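Local coordinates for protein cysteine synthase 3 (Entamoeba histolytica, PDB 6KR5) that probably makes L-cysteine from O-acetylserine and sulfide, using a bound pyridoxal-5'-phosphate as cofactor, as an O-acetylserine sulfhydrylase, at residues 211-217 and 251-257; 41-47 and 298-304. One frame throughout, in Å; residues are numbered along the deposited sequence.

How the contacts relate
Both contacts pair neighbouring parallel strands of one mixed sheet, whose order is 26-28, 43-48, 301-306, 186-190, 212-218, 253-257. Contact 1 (211-217 with 251-257) forms one margin of that sheet; contact 2 (41-47 with 298-304) lies toward the other, and strand 186-190 runs between them. Their centres are about 15 Å apart and their nearest atoms about 6 Å, so they do not touch. In the chain, 41-47 precedes both segments of contact 1 and 298-304 follows them, and helix 279-292 packs against both pairs. The pyridoxal-5'-phosphate lies about 9 Å from the side chain of Ala215 and about 11 Å from that of Ile304, too far for either side chain to touch it.

Contact 1: 211-217 and 251-257; sequences VKVVAVE and VDEITPI
Ala215 lays its CB against CG1 of Val251 at 3.8 Å, on the face of the sheet where Val197 of helix 195-207 also packs. Strands 212-217 and 253-257 run parallel, 4.7 Å apart at closest approach and crossing at -29°, both with extended backbones. The register pairs Val214 with Glu253, Ala215 with Ile254, Val216 with Thr255 and Glu217 with Pro256, at CA-CA distances of 4.8 to 4.9 Å. The ladder follows the parallel pattern: Ala215 N to Glu253 O 2.9 Å, Thr255 N to Ala215 O 2.8 Å, a weak Glu217 N to Thr255 O at 3.4 Å, and Ile257 N to Glu217 O 2.9 Å. This is the all-parallel margin of the mixed, Rossmann-like six-stranded sheet of a fold type II PLP enzyme, with 253-257 outermost in the chain and 186-190 bonding the other edge of 212-217. Before the ladder, Asp252 (phi/psi -96/-24, chi1 m) breaks the extended course and turns its carboxylate back: Val213 N reaches Asp252 OD2 at 2.8 Å, while Val213 O accepts from Asp252 N at 2.9 Å and Glu253 N at 3.3 Å. OD2 also forms a salt bridge with Lys205. An all-t Lys212 brings NZ to Glu253 OE1 in a 3.1 Å salt bridge; NZ also pairs with Glu291, and Glu253 OE2 with Lys294. On the face bearing Val214, Glu253, Val216 and Thr255, Val216 CG1 touches Ile257 CG1 at 3.7 Å, against helix 279-292. Glu217, chi1 p, projects from the other face beside Ile254 (OE2 to CG2 3.5 Å), its carboxylate bonded to Leu224 N and Ser225 OG.

Contact 2: 41-47 and 298-304; sequences NTKILVK and EGKTIVI
Asn41 begins the pairing ahead of the strand, its O accepting a CA-H...O contact from Gly299 CA at 3.4 Å while its ND2 lies 3.4 Å from that same CA. A CB on Gly299, whose phi is +81°, would clash with this amide. Thr42, chi1 m, then receives Gly299 N on OG1 at 2.9 Å, and its CG2 lies 3.9 Å from Ile302 CD1. With Lys43 the extended ladder starts: Lys43 N donates to Lys300 O at 3.0 Å and Lys43 O accepts Ile302 N at 2.9 Å, while the side chain folds back so that NZ donates a 2.9 Å hydrogen bond to Asn41 O. Strands 43-47 and 301-304 run parallel, 4.6 Å apart at closest approach and crossing at -23°, pairing Lys43 with Thr301, Ile44 with Ile302, Leu45 with Val303 and Val46 with Ile304 at CA-CA distances of 4.8 to 4.9 Å. Ile44 sets CG2 3.6 Å from Ile304 CD1, on the face packed by helix 279-292. Leu45 continues the ladder, N to Ile302 O and O to Ile304 N both at 2.8 Å; its mt side chain occupies the other face, CD1 3.8 Å from Thr301 CG2, and also packs on Ile13 of the second subunit. Val46 returns to the Ile44 face, its CG1 4.2 Å from Ile304 CB. Lys47 N closes the run on Ile304 O at 2.8 Å, its side chain leading off to a salt bridge with Glu175. Such a regular parallel ladder, joining strands far apart in sequence, belongs to the larger, mixed sheet of the cysteine synthase fold, fold type II of the PLP enzymes.

Contact 1: 211-217 and 251-257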
loop_
_atom_site.group_PDB
_atom_site.type_symbol
_atom_site.label_atom_id
_atom_site.label_comp_id
_atom_site.label_asym_id
_atom_site.label_seq_id
_atom_site.Cartn_x
_atom_site.Cartn_y
_atom_site.Cartn_z
ATOM N N VAL B 211 27.654 10.441 -9.673
ATOM C CA VAL B 211 26.450 10.473 -8.850
ATOM C C VAL B 211 26.865 10.657 -7.398
ATOM O O VAL B 211 27.749 9.950 -6.897
ATOM C CB VAL B 211 25.618 9.193 -9.042
ATOM C CG1 VAL B 211 24.545 9.068 -7.950
ATOM C CG2 VAL B 211 24.975 9.182 -10.413
ATOM N N LYS B 212 26.253 11.632 -6.731
ATOM C CA LYS B 212 26.509 11.914 -5.326
ATOM C C LYS B 212 25.574 11.072 -4.465
ATOM O O LYS B 212 24.370 11.018 -4.724
ATOM C CB LYS B 212 26.299 13.403 -5.042
ATOM C CG LYS B 212 26.601 13.819 -3.617
ATOM C CD LYS B 212 26.316 15.303 -3.403
ATOM C CE LYS B 212 26.731 15.747 -2.006
ATOM N NZ LYS B 212 26.407 17.193 -1.787
ATOM N N VAL B 213 26.130 10.415 -3.452
ATOM C CA VAL B 213 25.374 9.551 -2.550
ATOM C C VAL B 213 25.233 10.258 -1.209
ATOM O O VAL B 213 26.237 10.556 -0.550
ATOM C CB VAL B 213 26.058 8.188 -2.395
ATOM C CG1 VAL B 213 25.346 7.362 -1.329
ATOM C CG2 VAL B 213 26.060 7.468 -3.738
ATOM N N VAL B 214 23.993 10.510 -0.791
ATOM C CA VAL B 214 23.713 11.214 0.456
ATOM C C VAL B 214 23.039 10.244 1.421
ATOM O O VAL B 214 21.935 9.759 1.149
ATOM C CB VAL B 214 22.830 12.446 0.214
ATOM C CG1 VAL B 214 22.487 13.132 1.531
ATOM C CG2 VAL B 214 23.525 13.424 -0.744
ATOM N N ALA B 215 23.686 9.978 2.554
ATOM C CA ALA B 215 23.105 9.159 3.611
ATOM C C ALA B 215 22.458 10.060 4.656
ATOM O O ALA B 215 23.001 11.117 4.989
ATOM C CB ALA B 215 24.178 8.284 4.266
ATOM N N VAL B 216 21.310 9.633 5.189
ATOM C CA VAL B 216 20.536 10.414 6.148
ATOM C C VAL B 216 20.391 9.626 7.442
ATOM O O VAL B 216 20.110 8.423 7.420
ATOM C CB VAL B 216 19.151 10.771 5.569
ATOM C CG1 VAL B 216 18.316 11.613 6.545
ATOM C CG2 VAL B 216 19.317 11.472 4.232
ATOM N N GLU B 217 20.590 10.299 8.568
ATOM C CA GLU B 217 20.464 9.649 9.864
ATOM C C GLU B 217 19.847 10.636 10.854
ATOM O O GLU B 217 19.856 11.843 10.613
ATOM C CB GLU B 217 21.822 9.134 10.368
ATOM C CG GLU B 217 22.891 10.194 10.561
ATOM C CD GLU B 217 24.190 9.616 11.134
ATOM O OE1 GLU B 217 24.230 8.410 11.466
ATOM O OE2 GLU B 217 25.164 10.383 11.260
ATOM N N VAL B 251 29.732 6.684 0.319
ATOM C CA VAL B 251 28.874 7.792 0.729
ATOM C C VAL B 251 29.643 9.100 0.615
ATOM O O VAL B 251 30.767 9.217 1.120
ATOM C CB VAL B 251 28.363 7.579 2.162
ATOM C CG1 VAL B 251 27.562 8.780 2.638
ATOM C CG2 VAL B 251 27.548 6.289 2.242
ATOM N N ASP B 252 29.030 10.093 -0.022
ATOM C CA ASP B 252 29.668 11.385 -0.231
ATOM C C ASP B 252 29.301 12.428 0.812
ATOM O O ASP B 252 30.073 13.373 1.023
ATOM C CB ASP B 252 29.303 11.917 -1.615
ATOM C CG ASP B 252 29.795 11.017 -2.700
ATOM O OD1 ASP B 252 31.026 10.811 -2.755
ATOM O OD2 ASP B 252 28.962 10.476 -3.459
ATOM N N GLU B 253 28.156 12.283 1.467
ATOM C CA GLU B 253 27.690 13.262 2.437
ATOM C C GLU B 253 26.743 12.560 3.395
ATOM O O GLU B 253 25.932 11.730 2.969
ATOM C CB GLU B 253 26.978 14.436 1.749
ATOM C CG GLU B 253 26.322 15.435 2.700
ATOM C CD GLU B 253 25.411 16.417 1.982
ATOM O OE1 GLU B 253 25.065 16.160 0.807
ATOM O OE2 GLU B 253 25.036 17.440 2.595
ATOM N N ILE B 254 26.865 12.878 4.679
ATOM C CA ILE B 254 25.914 12.434 5.694
ATOM C C ILE B 254 25.127 13.651 6.158
ATOM O O ILE B 254 25.711 14.635 6.628
ATOM C CB ILE B 254 26.617 11.761 6.881
ATOM C CG1 ILE B 254 27.495 10.603 6.397
ATOM C CG2 ILE B 254 25.585 11.297 7.905
ATOM C CD1 ILE B 254 28.641 10.254 7.340
ATOM N N THR B 255 23.802 13.587 6.049
ATOM C CA THR B 255 22.955 14.694 6.478
ATOM C C THR B 255 22.117 14.263 7.668
ATOM O O THR B 255 21.224 13.417 7.513
ATOM C CB THR B 255 22.054 15.165 5.338
ATOM O OG1 THR B 255 22.875 15.617 4.253
ATOM C CG2 THR B 255 21.158 16.312 5.798
ATOM N N PRO B 256 22.382 14.783 8.862
ATOM C CA PRO B 256 21.530 14.475 10.012
ATOM C C PRO B 256 20.237 15.266 9.943
ATOM O O PRO B 256 20.217 16.428 9.523
ATOM C CB PRO B 256 22.382 14.919 11.207
ATOM C CG PRO B 256 23.209 16.040 10.661
ATOM C CD PRO B 256 23.499 15.679 9.218
ATOM N N ILE B 257 19.150 14.634 10.378
ATOM C CA ILE B 257 17.828 15.254 10.378
ATOM C C ILE B 257 17.216 15.066 11.761
ATOM O O ILE B 257 17.188 13.947 12.290
ATOM C CB ILE B 257 16.909 14.660 9.287
ATOM C CG1 ILE B 257 17.431 14.967 7.875
ATOM C CG2 ILE B 257 15.471 15.154 9.461
ATOM C CD1 ILE B 257 17.309 16.462 7.441
#

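Contact 2: 41-47 and 298-304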
loop_
_atom_site.group_PDB
_atom_site.type_symbol
_atom_site.label_atom_id
_atom_site.label_comp_id
_atom_site.label_asym_id
_atom_site.label_seq_id
_atom_site.Cartn_x
_atom_site.Cartn_y
_atom_site.Cartn_z
ATOM N N ASN B 41 14.552 24.933 -12.076
ATOM C CA ASN B 41 15.047 23.901 -12.981
ATOM C C ASN B 41 15.634 22.701 -12.247
ATOM O O ASN B 41 16.027 21.728 -12.894
ATOM C CB ASN B 41 16.082 24.482 -13.955
ATOM C CG ASN B 41 17.308 25.033 -13.258
ATOM O OD1 ASN B 41 17.215 25.652 -12.196
ATOM N ND2 ASN B 41 18.470 24.825 -13.865
ATOM N N THR B 42 15.683 22.735 -10.918
ATOM C CA THR B 42 16.109 21.576 -10.147
ATOM C C THR B 42 14.945 20.599 -10.016
ATOM O O THR B 42 13.804 21.002 -9.778
ATOM C CB THR B 42 16.607 22.029 -8.776
ATOM O OG1 THR B 42 17.633 23.021 -8.955
ATOM C CG2 THR B 42 17.163 20.852 -7.971
ATOM N N LYS B 43 15.229 19.304 -10.197
ATOM C CA LYS B 43 14.191 18.277 -10.233
ATOM C C LYS B 43 14.353 17.383 -9.013
ATOM O O LYS B 43 15.427 16.814 -8.807
ATOM C CB LYS B 43 14.277 17.444 -11.512
ATOM C CG LYS B 43 14.099 18.245 -12.804
ATOM C CD LYS B 43 15.340 18.144 -13.684
ATOM C CE LYS B 43 15.094 18.711 -15.073
ATOM N NZ LYS B 43 14.816 20.173 -15.052
ATOM N N ILE B 44 13.294 17.254 -8.217
ATOM C CA ILE B 44 13.334 16.463 -6.991
ATOM C C ILE B 44 12.305 15.353 -7.135
ATOM O O ILE B 44 11.098 15.616 -7.189
ATOM C CB ILE B 44 13.071 17.310 -5.737
ATOM C CG1 ILE B 44 14.083 18.461 -5.660
ATOM C CG2 ILE B 44 13.211 16.444 -4.493
ATOM C CD1 ILE B 44 13.599 19.761 -6.226
ATOM N N LEU B 45 12.782 14.112 -7.207
ATOM C CA LEU B 45 11.947 12.956 -7.501
ATOM C C LEU B 45 11.961 12.011 -6.315
ATOM O O LEU B 45 13.014 11.803 -5.702
ATOM C CB LEU B 45 12.448 12.212 -8.742
ATOM C CG LEU B 45 12.744 13.080 -9.959
ATOM C CD1 LEU B 45 13.322 12.187 -11.066
ATOM C CD2 LEU B 45 11.478 13.802 -10.414
ATOM N N VAL B 46 10.805 11.420 -6.007
ATOM C CA VAL B 46 10.686 10.486 -4.892
ATOM C C VAL B 46 10.370 9.097 -5.426
ATOM O O VAL B 46 9.485 8.928 -6.275
ATOM C CB VAL B 46 9.632 10.949 -3.865
ATOM C CG1 VAL B 46 10.162 12.142 -3.085
ATOM C CG2 VAL B 46 8.286 11.276 -4.517
ATOM N N LYS B 47 11.090 8.097 -4.919
ATOM C CA LYS B 47 10.878 6.707 -5.307
ATOM C C LYS B 47 10.039 6.040 -4.227
ATOM O O LYS B 47 10.461 5.966 -3.071
ATOM C CB LYS B 47 12.202 5.970 -5.493
ATOM C CG LYS B 47 11.996 4.567 -6.061
ATOM C CD LYS B 47 13.241 4.006 -6.695
ATOM C CE LYS B 47 12.978 2.617 -7.275
ATOM N NZ LYS B 47 12.036 2.564 -8.439
ATOM N N GLU B 298 21.988 23.397 -8.547
ATOM C CA GLU B 298 20.969 23.931 -9.444
ATOM C C GLU B 298 20.868 23.082 -10.706
ATOM O O GLU B 298 21.883 22.726 -11.312
ATOM C CB GLU B 298 21.294 25.382 -9.809
ATOM C CG GLU B 298 20.350 25.985 -10.839
ATOM C CD GLU B 298 20.745 27.398 -11.236
ATOM O OE1 GLU B 298 21.431 28.069 -10.437
ATOM O OE2 GLU B 298 20.367 27.837 -12.343
ATOM N N GLY B 299 19.637 22.726 -11.076
ATOM C CA GLY B 299 19.383 21.971 -12.286
ATOM C C GLY B 299 19.603 20.479 -12.182
ATOM O O GLY B 299 19.362 19.762 -13.164
ATOM N N LYS B 300 20.057 19.983 -11.037
ATOM C CA LYS B 300 20.357 18.568 -10.924
ATOM C C LYS B 300 19.079 17.761 -10.718
ATOM O O LYS B 300 18.030 18.292 -10.348
ATOM C CB LYS B 300 21.336 18.310 -9.780
ATOM C CG LYS B 300 22.770 18.753 -10.101
ATOM C CD LYS B 300 23.783 18.266 -9.077
ATOM C CE LYS B 300 25.183 18.744 -9.457
ATOM N NZ LYS B 300 26.225 18.256 -8.510
ATOM N N THR B 301 19.185 16.459 -10.987
ATOM C CA THR B 301 18.108 15.504 -10.744
ATOM C C THR B 301 18.424 14.767 -9.448
ATOM O O THR B 301 19.391 14.000 -9.375
ATOM C CB THR B 301 17.950 14.531 -11.910
ATOM O OG1 THR B 301 17.546 15.254 -13.077
ATOM C CG2 THR B 301 16.877 13.490 -11.595
ATOM N N ILE B 302 17.606 15.006 -8.430
ATOM C CA ILE B 302 17.810 14.487 -7.083
ATOM C C ILE B 302 16.738 13.436 -6.828
ATOM O O ILE B 302 15.541 13.739 -6.911
ATOM C CB ILE B 302 17.740 15.625 -6.054
ATOM C CG1 ILE B 302 18.871 16.621 -6.311
ATOM C CG2 ILE B 302 17.795 15.092 -4.636
ATOM C CD1 ILE B 302 18.627 17.980 -5.729
ATOM N N VAL B 303 17.160 12.203 -6.533
ATOM C CA VAL B 303 16.249 11.079 -6.318
ATOM C C VAL B 303 16.276 10.715 -4.841
ATOM O O VAL B 303 17.349 10.507 -4.269
ATOM C CB VAL B 303 16.628 9.860 -7.176
ATOM C CG1 VAL B 303 15.767 8.645 -6.796
ATOM C CG2 VAL B 303 16.473 10.181 -8.657
ATOM N N ILE B 304 15.096 10.601 -4.238
ATOM C CA ILE B 304 14.962 10.374 -2.804
ATOM C C ILE B 304 14.180 9.082 -2.606
ATOM O O ILE B 304 13.056 8.958 -3.099
ATOM C CB ILE B 304 14.247 11.548 -2.119
ATOM C CG1 ILE B 304 14.888 12.883 -2.520
ATOM C CG2 ILE B 304 14.266 11.400 -0.604
ATOM C CD1 ILE B 304 14.165 14.064 -1.918
#